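Local atomic coordinates of salmonella typhimurium DB7155 bacteriophage DET7 tailspike (Bacteriophage, PDB entry 2V5I), a protein that binds and probably hydrolyses the O-antigen of its Salmonella host, serving the phage as its receptor-binding tailspike. Residues A[88-93]-A[172-177]; A[155-160]-A[197-202]; A[360-365]-A[387-392]; A[413-418]-A[430-435]. One frame throughout, in Å; residues are numbered along the deposited sequence. Where two conformers were deposited one is given.

Contact 1 of 4, residues A[88-93]-A[172-177]; sequences QPFMES and GGLMAA
Phe90 and Met91 pair with Gly172 and Gly173 as parallel strands on neighbouring rungs of the right-handed beta-helix of the tailspike. Four backbone hydrogen bonds join the rungs. Gly172 N gives to Pro89 O at 2.8 Å, and Met91 N gives to Gly172 O at 3.3 Å. That longer bond has its donor above the carbonyl plane, and Gly172 O also accepts from Tyr178 OH. Leu174 N then reaches Met91 O at 2.9 Å. Ser93 N closes the ladder on Leu174 O at 3.1 Å, where the chain of 172-177 turns a corner.

The polar side chains find their partners elsewhere. Glu92 extends beside Leu174, pointing the same way, and its two carboxylate oxygens form salt bridges with Lys68 and Lys124. Ser93 OG bonds to Thr95 O while resting against Met175 CB. On the other face of the strand, Met91 CB meets Ala176 CB at 3.8 Å.

The aromatic contact is made with the backbone. CG of Phe90 is anti to the backbone N (chi1 -169°), and the ring lies over the glycine strand. Its CZ touches Leu174 CG, and Gly173 CA sits 3.7 Å from the ring centroid, a CH-pi contact over the centre of one face.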
loop_
_atom_site.group_PDB
_atom_site.type_symbol
_atom_site.label_atom_id
_atom_site.label_comp_id
_atom_site.label_asym_id
_atom_site.label_seq_id
_atom_site.Cartn_x
_atom_site.Cartn_y
_atom_site.Cartn_z
ATOM N N GLN A 88 9.934 29.604 3.818
ATOM C CA GLN A 88 8.772 30.295 3.265
ATOM C C GLN A 88 9.046 31.313 2.151
ATOM O O GLN A 88 8.393 32.363 2.073
ATOM C CB GLN A 88 7.872 30.933 4.383
ATOM C CG GLN A 88 7.241 29.964 5.356
ATOM C CD GLN A 88 6.540 30.659 6.547
ATOM O OE1 GLN A 88 7.159 30.940 7.575
ATOM N NE2 GLN A 88 5.262 30.914 6.410
ATOM N N PRO A 89 9.994 30.988 1.231
ATOM C CA PRO A 89 10.189 31.901 0.128
ATOM C C PRO A 89 8.920 31.935 -0.730
ATOM O O PRO A 89 8.135 30.973 -0.775
ATOM C CB PRO A 89 11.365 31.309 -0.639
ATOM C CG PRO A 89 11.252 29.855 -0.375
ATOM C CD PRO A 89 10.765 29.766 1.060
ATOM N N PHE A 90 8.697 33.060 -1.413
ATOM C CA PHE A 90 7.573 33.161 -2.334
ATOM C C PHE A 90 8.079 33.911 -3.592
ATOM O O PHE A 90 8.422 35.115 -3.504
ATOM C CB PHE A 90 6.401 33.932 -1.684
ATOM C CG PHE A 90 5.108 33.862 -2.440
ATOM C CD1 PHE A 90 4.867 34.694 -3.532
ATOM C CD2 PHE A 90 4.123 32.969 -2.071
ATOM C CE1 PHE A 90 3.645 34.645 -4.242
ATOM C CE2 PHE A 90 2.926 32.881 -2.774
ATOM C CZ PHE A 90 2.676 33.741 -3.862
ATOM N N MET A 91 8.147 33.211 -4.751
ATOM C CA MET A 91 8.572 33.792 -6.027
ATOM C C MET A 91 7.344 34.175 -6.845
ATOM O O MET A 91 6.443 33.345 -7.013
ATOM C CB MET A 91 9.383 32.742 -6.781
ATOM C CG MET A 91 10.562 32.278 -6.044
ATOM S SD MET A 91 11.766 33.513 -5.527
ATOM C CE MET A 91 12.244 34.228 -7.079
ATOM N N GLU A 92 7.251 35.437 -7.305
ATOM C CA GLU A 92 6.090 35.875 -8.109
ATOM C C GLU A 92 6.578 36.621 -9.343
ATOM O O GLU A 92 7.490 37.458 -9.261
ATOM C CB GLU A 92 5.183 36.763 -7.271
ATOM C CG GLU A 92 4.050 37.407 -8.093
ATOM C CD GLU A 92 3.031 38.123 -7.265
ATOM O OE1 GLU A 92 2.934 37.913 -6.031
ATOM O OE2 GLU A 92 2.259 38.902 -7.879
ATOM N N SER A 93 6.052 36.264 -10.510
ATOM C CA SER A 93 6.442 36.970 -11.721
ATOM C C SER A 93 5.963 38.380 -11.663
ATOM O O SER A 93 4.932 38.660 -11.057
ATOM C CB SER A 93 5.937 36.288 -12.995
ATOM O OG SER A 93 4.495 36.248 -13.037
ATOM N N GLY A 172 6.498 28.869 -1.754
ATOM C CA GLY A 172 5.336 29.205 -2.551
ATOM C C GLY A 172 5.678 30.001 -3.791
ATOM O O GLY A 172 6.823 30.312 -4.114
ATOM N N GLY A 173 4.629 30.336 -4.527
ATOM C CA GLY A 173 4.800 31.234 -5.670
ATOM C C GLY A 173 3.668 31.295 -6.642
ATOM O O GLY A 173 2.660 30.550 -6.530
ATOM N N LEU A 174 3.806 32.282 -7.548
ATOM C CA LEU A 174 2.907 32.506 -8.676
ATOM C C LEU A 174 3.741 32.674 -9.924
ATOM O O LEU A 174 4.554 33.603 -10.024
ATOM C CB LEU A 174 2.103 33.805 -8.453
ATOM C CG LEU A 174 1.053 33.767 -7.321
ATOM C CD1 LEU A 174 0.439 35.151 -7.116
ATOM C CD2 LEU A 174 -0.027 32.825 -7.620
ATOM N N MET A 175 3.546 31.795 -10.903
ATOM C CA MET A 175 4.395 31.668 -12.072
ATOM C C MET A 175 5.849 31.522 -11.668
ATOM O O MET A 175 6.722 32.213 -12.202
ATOM C CB MET A 175 4.175 32.862 -13.056
ATOM C CG MET A 175 2.713 32.884 -13.511
ATOM S SD MET A 175 2.425 31.617 -14.787
ATOM C CE MET A 175 0.699 31.307 -14.653
ATOM N N ALA A 176 6.100 30.554 -10.755
ATOM C CA ALA A 176 7.371 30.413 -10.062
ATOM C C ALA A 176 8.147 29.184 -10.506
ATOM O O ALA A 176 7.574 28.235 -11.022
ATOM C CB ALA A 176 7.118 30.304 -8.549
ATOM N N ALA A 177 9.470 29.272 -10.363
ATOM C CA ALA A 177 10.353 28.097 -10.480
ATOM C C ALA A 177 11.451 28.116 -9.428
ATOM O O ALA A 177 11.939 29.147 -9.075
ATOM C CB ALA A 177 10.965 28.038 -11.834
#

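Contact 2 of 4, residues A[155-160]-A[197-202]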
loop_
_atom_site.group_PDB
_atom_site.type_symbol
_atom_site.label_atom_id
_atom_site.label_comp_id
_atom_site.label_asym_id
_atom_site.label_seq_id
_atom_site.Cartn_x
_atom_site.Cartn_y
_atom_site.Cartn_z
ATOM N N ALA A 155 8.697 33.326 -15.942
ATOM C CA ALA A 155 8.781 32.655 -14.641
ATOM C C ALA A 155 9.617 33.495 -13.743
ATOM O O ALA A 155 10.593 34.144 -14.213
ATOM C CB ALA A 155 9.372 31.293 -14.773
ATOM N N ALA A 156 9.270 33.544 -12.468
ATOM C CA ALA A 156 10.184 34.064 -11.437
ATOM C C ALA A 156 10.966 32.871 -10.874
ATOM O O ALA A 156 10.387 32.078 -10.180
ATOM C CB ALA A 156 9.438 34.698 -10.300
ATOM N N THR A 157 12.256 32.822 -11.163
ATOM C CA THR A 157 13.082 31.655 -10.828
ATOM C C THR A 157 14.041 31.995 -9.690
ATOM O O THR A 157 14.825 32.945 -9.797
ATOM C CB THR A 157 13.886 31.160 -12.038
ATOM O OG1 THR A 157 12.989 30.789 -13.087
ATOM C CG2 THR A 157 14.762 29.920 -11.636
ATOM N N LEU A 158 14.004 31.171 -8.640
ATOM C CA LEU A 158 15.089 31.155 -7.641
ATOM C C LEU A 158 16.127 30.135 -8.081
ATOM O O LEU A 158 15.844 28.955 -8.126
ATOM C CB LEU A 158 14.605 30.857 -6.216
ATOM C CG LEU A 158 15.687 31.071 -5.160
ATOM C CD1 LEU A 158 16.168 32.495 -5.126
ATOM C CD2 LEU A 158 15.105 30.679 -3.834
ATOM N N ASP A 159 17.336 30.601 -8.407
ATOM C CA ASP A 159 18.397 29.790 -9.052
ATOM C C ASP A 159 19.519 29.670 -8.014
ATOM O O ASP A 159 20.288 30.604 -7.807
ATOM C CB ASP A 159 18.829 30.484 -10.368
ATOM C CG ASP A 159 19.889 29.742 -11.146
ATOM O OD1 ASP A 159 20.619 28.916 -10.552
ATOM O OD2 ASP A 159 19.980 30.005 -12.392
ATOM N N ILE A 160 19.621 28.502 -7.385
ATOM C CA ILE A 160 20.657 28.229 -6.375
ATOM C C ILE A 160 21.779 27.442 -7.036
ATOM O O ILE A 160 21.548 26.419 -7.666
ATOM C CB ILE A 160 20.036 27.492 -5.190
ATOM C CG1 ILE A 160 19.051 28.453 -4.478
ATOM C CG2 ILE A 160 21.142 27.022 -4.246
ATOM C CD1 ILE A 160 18.342 27.844 -3.388
ATOM N N GLY A 197 5.314 28.460 -13.442
ATOM C CA GLY A 197 5.374 29.270 -14.650
ATOM C C GLY A 197 5.866 28.482 -15.847
ATOM O O GLY A 197 5.595 27.288 -15.992
ATOM N N LYS A 198 6.642 29.110 -16.701
ATOM C CA LYS A 198 7.001 28.464 -17.953
ATOM C C LYS A 198 7.906 27.224 -17.778
ATOM O O LYS A 198 7.863 26.287 -18.589
ATOM C CB LYS A 198 7.695 29.514 -18.834
ATOM C CG LYS A 198 7.982 29.028 -20.219
ATOM C CD LYS A 198 6.775 28.900 -21.079
ATOM C CE LYS A 198 7.160 28.724 -22.545
ATOM N NZ LYS A 198 6.007 28.846 -23.488
ATOM N N ASP A 199 8.777 27.257 -16.769
ATOM C CA ASP A 199 9.773 26.194 -16.557
ATOM C C ASP A 199 9.262 25.143 -15.574
ATOM O O ASP A 199 8.241 25.320 -14.932
ATOM C CB ASP A 199 11.059 26.831 -16.132
ATOM C CG ASP A 199 11.635 27.753 -17.222
ATOM O OD1 ASP A 199 11.458 27.477 -18.449
ATOM O OD2 ASP A 199 12.296 28.737 -16.844
ATOM N N GLY A 200 9.921 23.993 -15.526
ATOM C CA GLY A 200 9.637 23.039 -14.475
ATOM C C GLY A 200 9.562 23.714 -13.118
ATOM O O GLY A 200 10.257 24.717 -12.867
ATOM N N ILE A 201 8.699 23.217 -12.252
ATOM C CA ILE A 201 8.490 23.910 -10.977
ATOM C C ILE A 201 9.669 23.765 -10.051
ATOM O O ILE A 201 10.120 24.751 -9.481
ATOM C CB ILE A 201 7.127 23.608 -10.340
ATOM C CG1 ILE A 201 6.016 23.830 -11.364
ATOM C CG2 ILE A 201 6.926 24.477 -9.097
ATOM C CD1 ILE A 201 4.616 23.605 -10.924
ATOM N N ILE A 202 10.089 22.508 -9.810
ATOM C CA ILE A 202 11.305 22.239 -9.049
ATOM C C ILE A 202 12.230 21.400 -9.924
ATOM O O ILE A 202 11.810 20.367 -10.396
ATOM C CB ILE A 202 10.988 21.476 -7.743
ATOM C CG1 ILE A 202 9.913 22.254 -6.917
ATOM C CG2 ILE A 202 12.274 21.238 -6.942
ATOM C CD1 ILE A 202 9.213 21.465 -5.814
HETATM O O HOH W 1 13.727 28.626 -14.623
#
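Asp199 OD2 accepts a hydrogen bond of 2.6 Å from a water molecule, and the same water is 2.8 Å from Thr157 OG1. This water bridge is the polar link between two levels of the beta-helix. One side is the strand containing 156-160. The other is the loop 197-202, which leads from the strand 187-196 into the next strand of the helix wall. Thr157 OG1 and Asp199 OD2 are themselves 4.3 Å apart, and no direct hydrogen bond crosses between the segments.

Thr157 and Asp199 both start toward the opposite segment. OG1 of Thr157 stands anti to its own carbonyl carbon, beside the backbone N (chi1 -60°), and meets the water there. Strand 176-181 lies between the two levels, and its Ala177 and Leu179 pack against Thr157.

The rest of the contact is slight: the methyl of Ala155 lies loosely against the backbone of the loop. Ala155 CB is 4.5 Å from Gly197 CA. Asp199 OD2 is also near this methyl, at 4.4 Å. Lys198 sends its chain away, and its NZ makes a weak hydrogen bond with Gln152 O. The nearest approach of the methyl is to the loop backbone: Ala155 CB lies 4.0 Å from Lys198 N.

Contact 3 of 4, residues A[360-365]-A[387-392]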
loop_
_atom_site.group_PDB
_atom_site.type_symbol
_atom_site.label_atom_id
_atom_site.label_comp_id
_atom_site.label_asym_id
_atom_site.label_seq_id
_atom_site.Cartn_x
_atom_site.Cartn_y
_atom_site.Cartn_z
ATOM N N LEU A 360 2.523 2.740 -19.809
ATOM C CA LEU A 360 3.252 2.410 -21.021
ATOM C C LEU A 360 4.665 2.153 -20.566
ATOM O O LEU A 360 5.441 3.075 -20.267
ATOM C CB LEU A 360 3.192 3.542 -22.064
ATOM C CG LEU A 360 3.490 3.108 -23.499
ATOM C CD1 LEU A 360 3.339 4.295 -24.422
ATOM C CD2 LEU A 360 4.851 2.510 -23.664
ATOM N N ALA A 361 5.000 0.869 -20.426
ATOM C CA ALA A 361 6.280 0.450 -19.947
ATOM C C ALA A 361 7.046 -0.168 -21.093
ATOM O O ALA A 361 6.814 -1.308 -21.485
ATOM C CB ALA A 361 6.107 -0.569 -18.800
ATOM N N HIS A 362 8.036 0.565 -21.576
ATOM C CA HIS A 362 8.927 0.071 -22.604
ATOM C C HIS A 362 10.133 -0.538 -21.915
ATOM O O HIS A 362 11.273 -0.022 -21.961
ATOM C CB HIS A 362 9.320 1.212 -23.550
ATOM C CG HIS A 362 9.932 0.729 -24.818
ATOM N ND1 HIS A 362 9.799 1.416 -26.002
ATOM C CD2 HIS A 362 10.682 -0.363 -25.092
ATOM C CE1 HIS A 362 10.436 0.758 -26.950
ATOM N NE2 HIS A 362 10.971 -0.328 -26.434
ATOM N N THR A 363 9.867 -1.670 -21.244
ATOM C CA THR A 363 10.757 -2.248 -20.274
ATOM C C THR A 363 11.016 -3.704 -20.584
ATOM O O THR A 363 10.216 -4.363 -21.276
ATOM C CB THR A 363 10.195 -2.160 -18.851
ATOM O OG1 THR A 363 8.887 -2.774 -18.834
ATOM C CG2 THR A 363 10.057 -0.696 -18.451
ATOM N N TYR A 364 12.158 -4.150 -20.084
ATOM C CA TYR A 364 12.711 -5.490 -20.282
ATOM C C TYR A 364 13.198 -6.050 -18.982
ATOM O O TYR A 364 13.919 -5.379 -18.259
ATOM C CB TYR A 364 13.903 -5.414 -21.262
ATOM C CG TYR A 364 13.528 -4.768 -22.560
ATOM C CD1 TYR A 364 13.469 -3.382 -22.669
ATOM C CD2 TYR A 364 13.193 -5.525 -23.658
ATOM C CE1 TYR A 364 13.079 -2.775 -23.818
ATOM C CE2 TYR A 364 12.783 -4.904 -24.831
ATOM C CZ TYR A 364 12.764 -3.536 -24.910
ATOM O OH TYR A 364 12.386 -2.918 -26.079
ATOM N N ASN A 365 12.848 -7.304 -18.671
ATOM C CA ASN A 365 13.310 -7.970 -17.436
ATOM C C ASN A 365 13.011 -7.190 -16.160
ATOM O O ASN A 365 13.858 -7.099 -15.224
ATOM C CB ASN A 365 14.811 -8.277 -17.498
ATOM C CG ASN A 365 15.277 -9.251 -16.376
ATOM O OD1 ASN A 365 14.652 -10.296 -16.152
ATOM N ND2 ASN A 365 16.392 -8.928 -15.722
ATOM N N ILE A 387 0.302 -1.249 -21.375
ATOM C CA ILE A 387 1.247 -1.670 -22.414
ATOM C C ILE A 387 2.579 -1.987 -21.751
ATOM O O ILE A 387 3.087 -1.182 -20.969
ATOM C CB ILE A 387 1.466 -0.526 -23.394
ATOM C CG1 ILE A 387 0.154 -0.204 -24.116
ATOM C CG2 ILE A 387 2.625 -0.863 -24.365
ATOM C CD1 ILE A 387 -0.009 1.297 -24.465
ATOM N N ILE A 388 3.094 -3.196 -21.992
ATOM C CA ILE A 388 4.429 -3.585 -21.597
ATOM C C ILE A 388 5.072 -4.138 -22.855
ATOM O O ILE A 388 4.535 -5.036 -23.472
ATOM C CB ILE A 388 4.455 -4.656 -20.475
ATOM C CG1 ILE A 388 3.675 -4.167 -19.243
ATOM C CG2 ILE A 388 5.890 -5.012 -20.116
ATOM C CD1 ILE A 388 3.547 -5.215 -18.150
ATOM N N ILE A 389 6.262 -3.648 -23.209
ATOM C CA ILE A 389 6.884 -4.026 -24.491
ATOM C C ILE A 389 7.738 -5.277 -24.406
ATOM O O ILE A 389 7.610 -6.162 -25.245
ATOM C CB ILE A 389 7.777 -2.882 -25.010
ATOM C CG1 ILE A 389 6.949 -1.632 -25.237
ATOM C CG2 ILE A 389 8.532 -3.310 -26.277
ATOM C CD1 ILE A 389 5.831 -1.756 -26.281
ATOM N N GLY A 390 8.591 -5.371 -23.393
ATOM C CA GLY A 390 9.540 -6.459 -23.270
ATOM C C GLY A 390 9.186 -7.594 -22.338
ATOM O O GLY A 390 8.002 -7.808 -22.015
ATOM N N ASP A 391 10.195 -8.396 -21.983
ATOM C CA ASP A 391 10.019 -9.665 -21.250
ATOM C C ASP A 391 9.911 -9.429 -19.745
ATOM O O ASP A 391 10.919 -9.472 -19.044
ATOM C CB ASP A 391 11.179 -10.617 -21.527
ATOM C CG ASP A 391 12.566 -10.010 -21.186
ATOM O OD1 ASP A 391 12.847 -8.810 -21.482
ATOM O OD2 ASP A 391 13.394 -10.757 -20.603
ATOM N N CYS A 392 8.698 -9.152 -19.281
ATOM C CA CYS A 392 8.485 -8.736 -17.880
ATOM C C CYS A 392 7.566 -9.741 -17.156
ATOM O O CYS A 392 7.056 -10.679 -17.768
ATOM C CB CYS A 392 7.909 -7.321 -17.887
ATOM S SG CYS A 392 9.198 -6.101 -18.533
HETATM O O HOH W 2 13.547 -11.874 -18.135
#
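His362 and Ile389 cross obliquely, with the isoleucine over one face of the imidazole. Ile389 CG1 makes a CH-pi contact 4.0 Å from the ring centroid, offset toward the rim. Its CG2 touches CD2 of the same ring. Tyr364 lies side by side with Ile389, pointing the same way. Its CZ is in the plane of the imidazole at the edge, and its OH is hydrogen-bonded to His362 NE2 at 3.0 Å, either being a possible donor. His316 stacks on His362 from outside the two segments.

Asp391 crosses Tyr364 at about a right angle, with carboxylate and ring planes 53° apart. CG of Asp391 stands between its backbone N and carbonyl carbon (chi1 56°). OD1 comes to the edge of the tyrosine ring and takes a weak bond from Asn365 N. The same N-H gives a better bond to Asp391 O at 2.9 Å. A water donates to both Asp391 OD2 and Asn365 OD1.

The parallel strands of the beta-helix pair before this point. Ala361 N gives to Ile387 O at 2.9 Å, nearly straight at 175°, and Ile389 N gives to Ala361 O. Beyond them, Thr363 OG1 rests 3.4 Å from Cys392 SG. This hydroxyl is buried and has no hydrogen-bond partner in the model. The chemistry thus shifts along the contact, from strand pairing and apolar packing to a polar end where one water bridges two side chains and one backbone N-H is shared.

Contact 4 of 4, residues A[413-418]-A[430-435]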
loop_
_atom_site.group_PDB
_atom_site.type_symbol
_atom_site.label_atom_id
_atom_site.label_comp_id
_atom_site.label_asym_id
_atom_site.label_seq_id
_atom_site.Cartn_x
_atom_site.Cartn_y
_atom_site.Cartn_z
ATOM N N SER A 413 -1.824 -5.140 -23.347
ATOM C CA SER A 413 -0.941 -5.566 -24.432
ATOM C C SER A 413 0.465 -5.737 -23.866
ATOM O O SER A 413 1.236 -4.773 -23.680
ATOM C CB SER A 413 -0.957 -4.499 -25.504
ATOM O OG SER A 413 -0.021 -4.777 -26.541
ATOM N N ALA A 414 0.773 -6.994 -23.558
ATOM C CA ALA A 414 2.035 -7.399 -22.942
ATOM C C ALA A 414 2.500 -8.719 -23.527
ATOM O O ALA A 414 2.613 -9.736 -22.852
ATOM C CB ALA A 414 1.879 -7.490 -21.419
ATOM N N PRO A 415 2.766 -8.706 -24.839
ATOM C CA PRO A 415 2.976 -9.945 -25.578
ATOM C C PRO A 415 4.188 -10.776 -25.216
ATOM O O PRO A 415 4.222 -11.963 -25.572
ATOM C CB PRO A 415 3.054 -9.468 -27.029
ATOM C CG PRO A 415 3.384 -8.020 -26.982
ATOM C CD PRO A 415 2.877 -7.492 -25.678
ATOM N N ASN A 416 5.171 -10.200 -24.523
ATOM C CA ASN A 416 6.344 -10.931 -24.111
ATOM C C ASN A 416 6.404 -11.152 -22.582
ATOM O O ASN A 416 7.447 -11.615 -22.070
ATOM C CB ASN A 416 7.562 -10.160 -24.568
ATOM C CG ASN A 416 7.637 -10.026 -26.085
ATOM O OD1 ASN A 416 7.548 -11.026 -26.805
ATOM N ND2 ASN A 416 7.832 -8.787 -26.576
ATOM N N SER A 417 5.299 -10.871 -21.882
ATOM C CA SER A 417 5.274 -10.933 -20.431
ATOM C C SER A 417 4.458 -12.128 -19.924
ATOM O O SER A 417 3.562 -12.598 -20.626
ATOM C CB SER A 417 4.672 -9.652 -19.888
ATOM O OG SER A 417 5.528 -8.542 -20.204
ATOM N N THR A 418 4.717 -12.507 -18.678
ATOM C CA THR A 418 3.899 -13.459 -17.966
ATOM C C THR A 418 3.152 -12.715 -16.870
ATOM O O THR A 418 3.769 -11.965 -16.116
ATOM C CB THR A 418 4.756 -14.555 -17.377
ATOM O OG1 THR A 418 5.317 -15.322 -18.480
ATOM C CG2 THR A 418 3.923 -15.470 -16.478
ATOM N N LYS A 430 -9.898 -8.858 -24.791
ATOM C CA LYS A 430 -9.144 -7.616 -24.938
ATOM C C LYS A 430 -7.820 -7.698 -24.181
ATOM O O LYS A 430 -7.334 -6.714 -23.620
ATOM C CB LYS A 430 -9.988 -6.462 -24.432
ATOM C CG LYS A 430 -11.255 -6.262 -25.200
ATOM C CD LYS A 430 -11.008 -5.822 -26.622
ATOM C CE LYS A 430 -12.334 -5.558 -27.336
ATOM N NZ LYS A 430 -12.084 -5.245 -28.736
ATOM N N ILE A 431 -7.238 -8.904 -24.161
ATOM C CA ILE A 431 -5.953 -9.165 -23.540
ATOM C C ILE A 431 -5.035 -9.839 -24.533
ATOM O O ILE A 431 -5.447 -10.785 -25.207
ATOM C CB ILE A 431 -6.146 -10.169 -22.394
ATOM C CG1 ILE A 431 -7.025 -9.594 -21.294
ATOM C CG2 ILE A 431 -4.847 -10.618 -21.837
ATOM C CD1 ILE A 431 -7.510 -10.673 -20.360
ATOM N N LEU A 432 -3.807 -9.360 -24.623
ATOM C CA LEU A 432 -2.755 -9.990 -25.395
ATOM C C LEU A 432 -1.575 -10.113 -24.458
ATOM O O LEU A 432 -1.031 -9.116 -24.034
ATOM C CB LEU A 432 -2.384 -9.119 -26.603
ATOM C CG LEU A 432 -1.037 -9.282 -27.313
ATOM C CD1 LEU A 432 -1.010 -10.539 -28.152
ATOM C CD2 LEU A 432 -0.763 -8.063 -28.226
ATOM N N VAL A 433 -1.205 -11.340 -24.092
ATOM C CA VAL A 433 -0.091 -11.583 -23.191
ATOM C C VAL A 433 0.737 -12.753 -23.652
ATOM O O VAL A 433 0.220 -13.604 -24.377
ATOM C CB VAL A 433 -0.543 -11.817 -21.728
ATOM C CG1 VAL A 433 -1.146 -10.556 -21.152
ATOM C CG2 VAL A 433 -1.517 -12.994 -21.631
ATOM N N GLY A 434 2.001 -12.774 -23.237
ATOM C CA GLY A 434 2.877 -13.934 -23.444
ATOM C C GLY A 434 2.295 -15.198 -22.816
ATOM O O GLY A 434 2.137 -16.217 -23.473
ATOM N N ASN A 435 1.994 -15.116 -21.530
ATOM C CA ASN A 435 1.360 -16.219 -20.817
ATOM C C ASN A 435 0.584 -15.643 -19.634
ATOM O O ASN A 435 0.948 -14.620 -19.073
ATOM C CB ASN A 435 2.340 -17.216 -20.257
ATOM C CG ASN A 435 1.744 -18.626 -20.115
ATOM O OD1 ASN A 435 0.535 -18.854 -20.385
ATOM N ND2 ASN A 435 2.550 -19.561 -19.672
HETATM O O HOH W 3 5.328 -18.394 -19.115
#
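Leu432 and Ser413 both set their first side-chain atom anti to the backbone N, Leu432 CG at chi1 160° and Ser413 OG at 174°. Placed there, Leu432 CG lies against Pro415 CB at 4.1 Å. Leu432 CD2 meets Ser413 OG at 3.8 Å.

The backbones run parallel, as rungs of the beta-helix do. Ala414 N gives to Leu432 O at 2.8 Å. Ala414 O accepts twice, from Gly434 N and from Ser417 N, which reach it from opposite faces of its plane. The second bond closes the type I turn from Ala414 to Ser417. This turn makes a beta bulge, shifting the register by two residues. Pairing resumes as Asn435 N gives to Ser417 O at 3.1 Å. Thr418 and Asn435 then lie side by side, and a water links Thr418 OG1 with Asn435 ND2, both at 3.1 Å.

Asn416 ND2 bonds to Ile389 O on the preceding rung. Asn435 packs on Phe449 of the third subunit, and Ile431 also meets Val440 of the second. Within the chain, strand 412-414 lies between strands 386-388 and 431-433, the latter outermost in this wall.

Overall arrangement
All four contacts belong to the beta-helix. Contacts 1 and 2 are buried and share one region, their centres 8 Å apart. There strands 156-161 and 176-181 run as neighbours, probably hydrogen-bonded, as between Ala177 O and Leu158 N. Contact 1 is direct strand pairing, whereas contact 2 reaches past an intervening strand and relies on water. Contacts 3 and 4 are partly buried and lie 10 Å apart between centres, on adjoining rungs where strands 386-388 and 412-414 pair. Both combine strand pairing with water bridges, and both touch the third subunit. Contacts 1 and 4 are about 46 Å apart between centres, on opposite sides of the chain's centre.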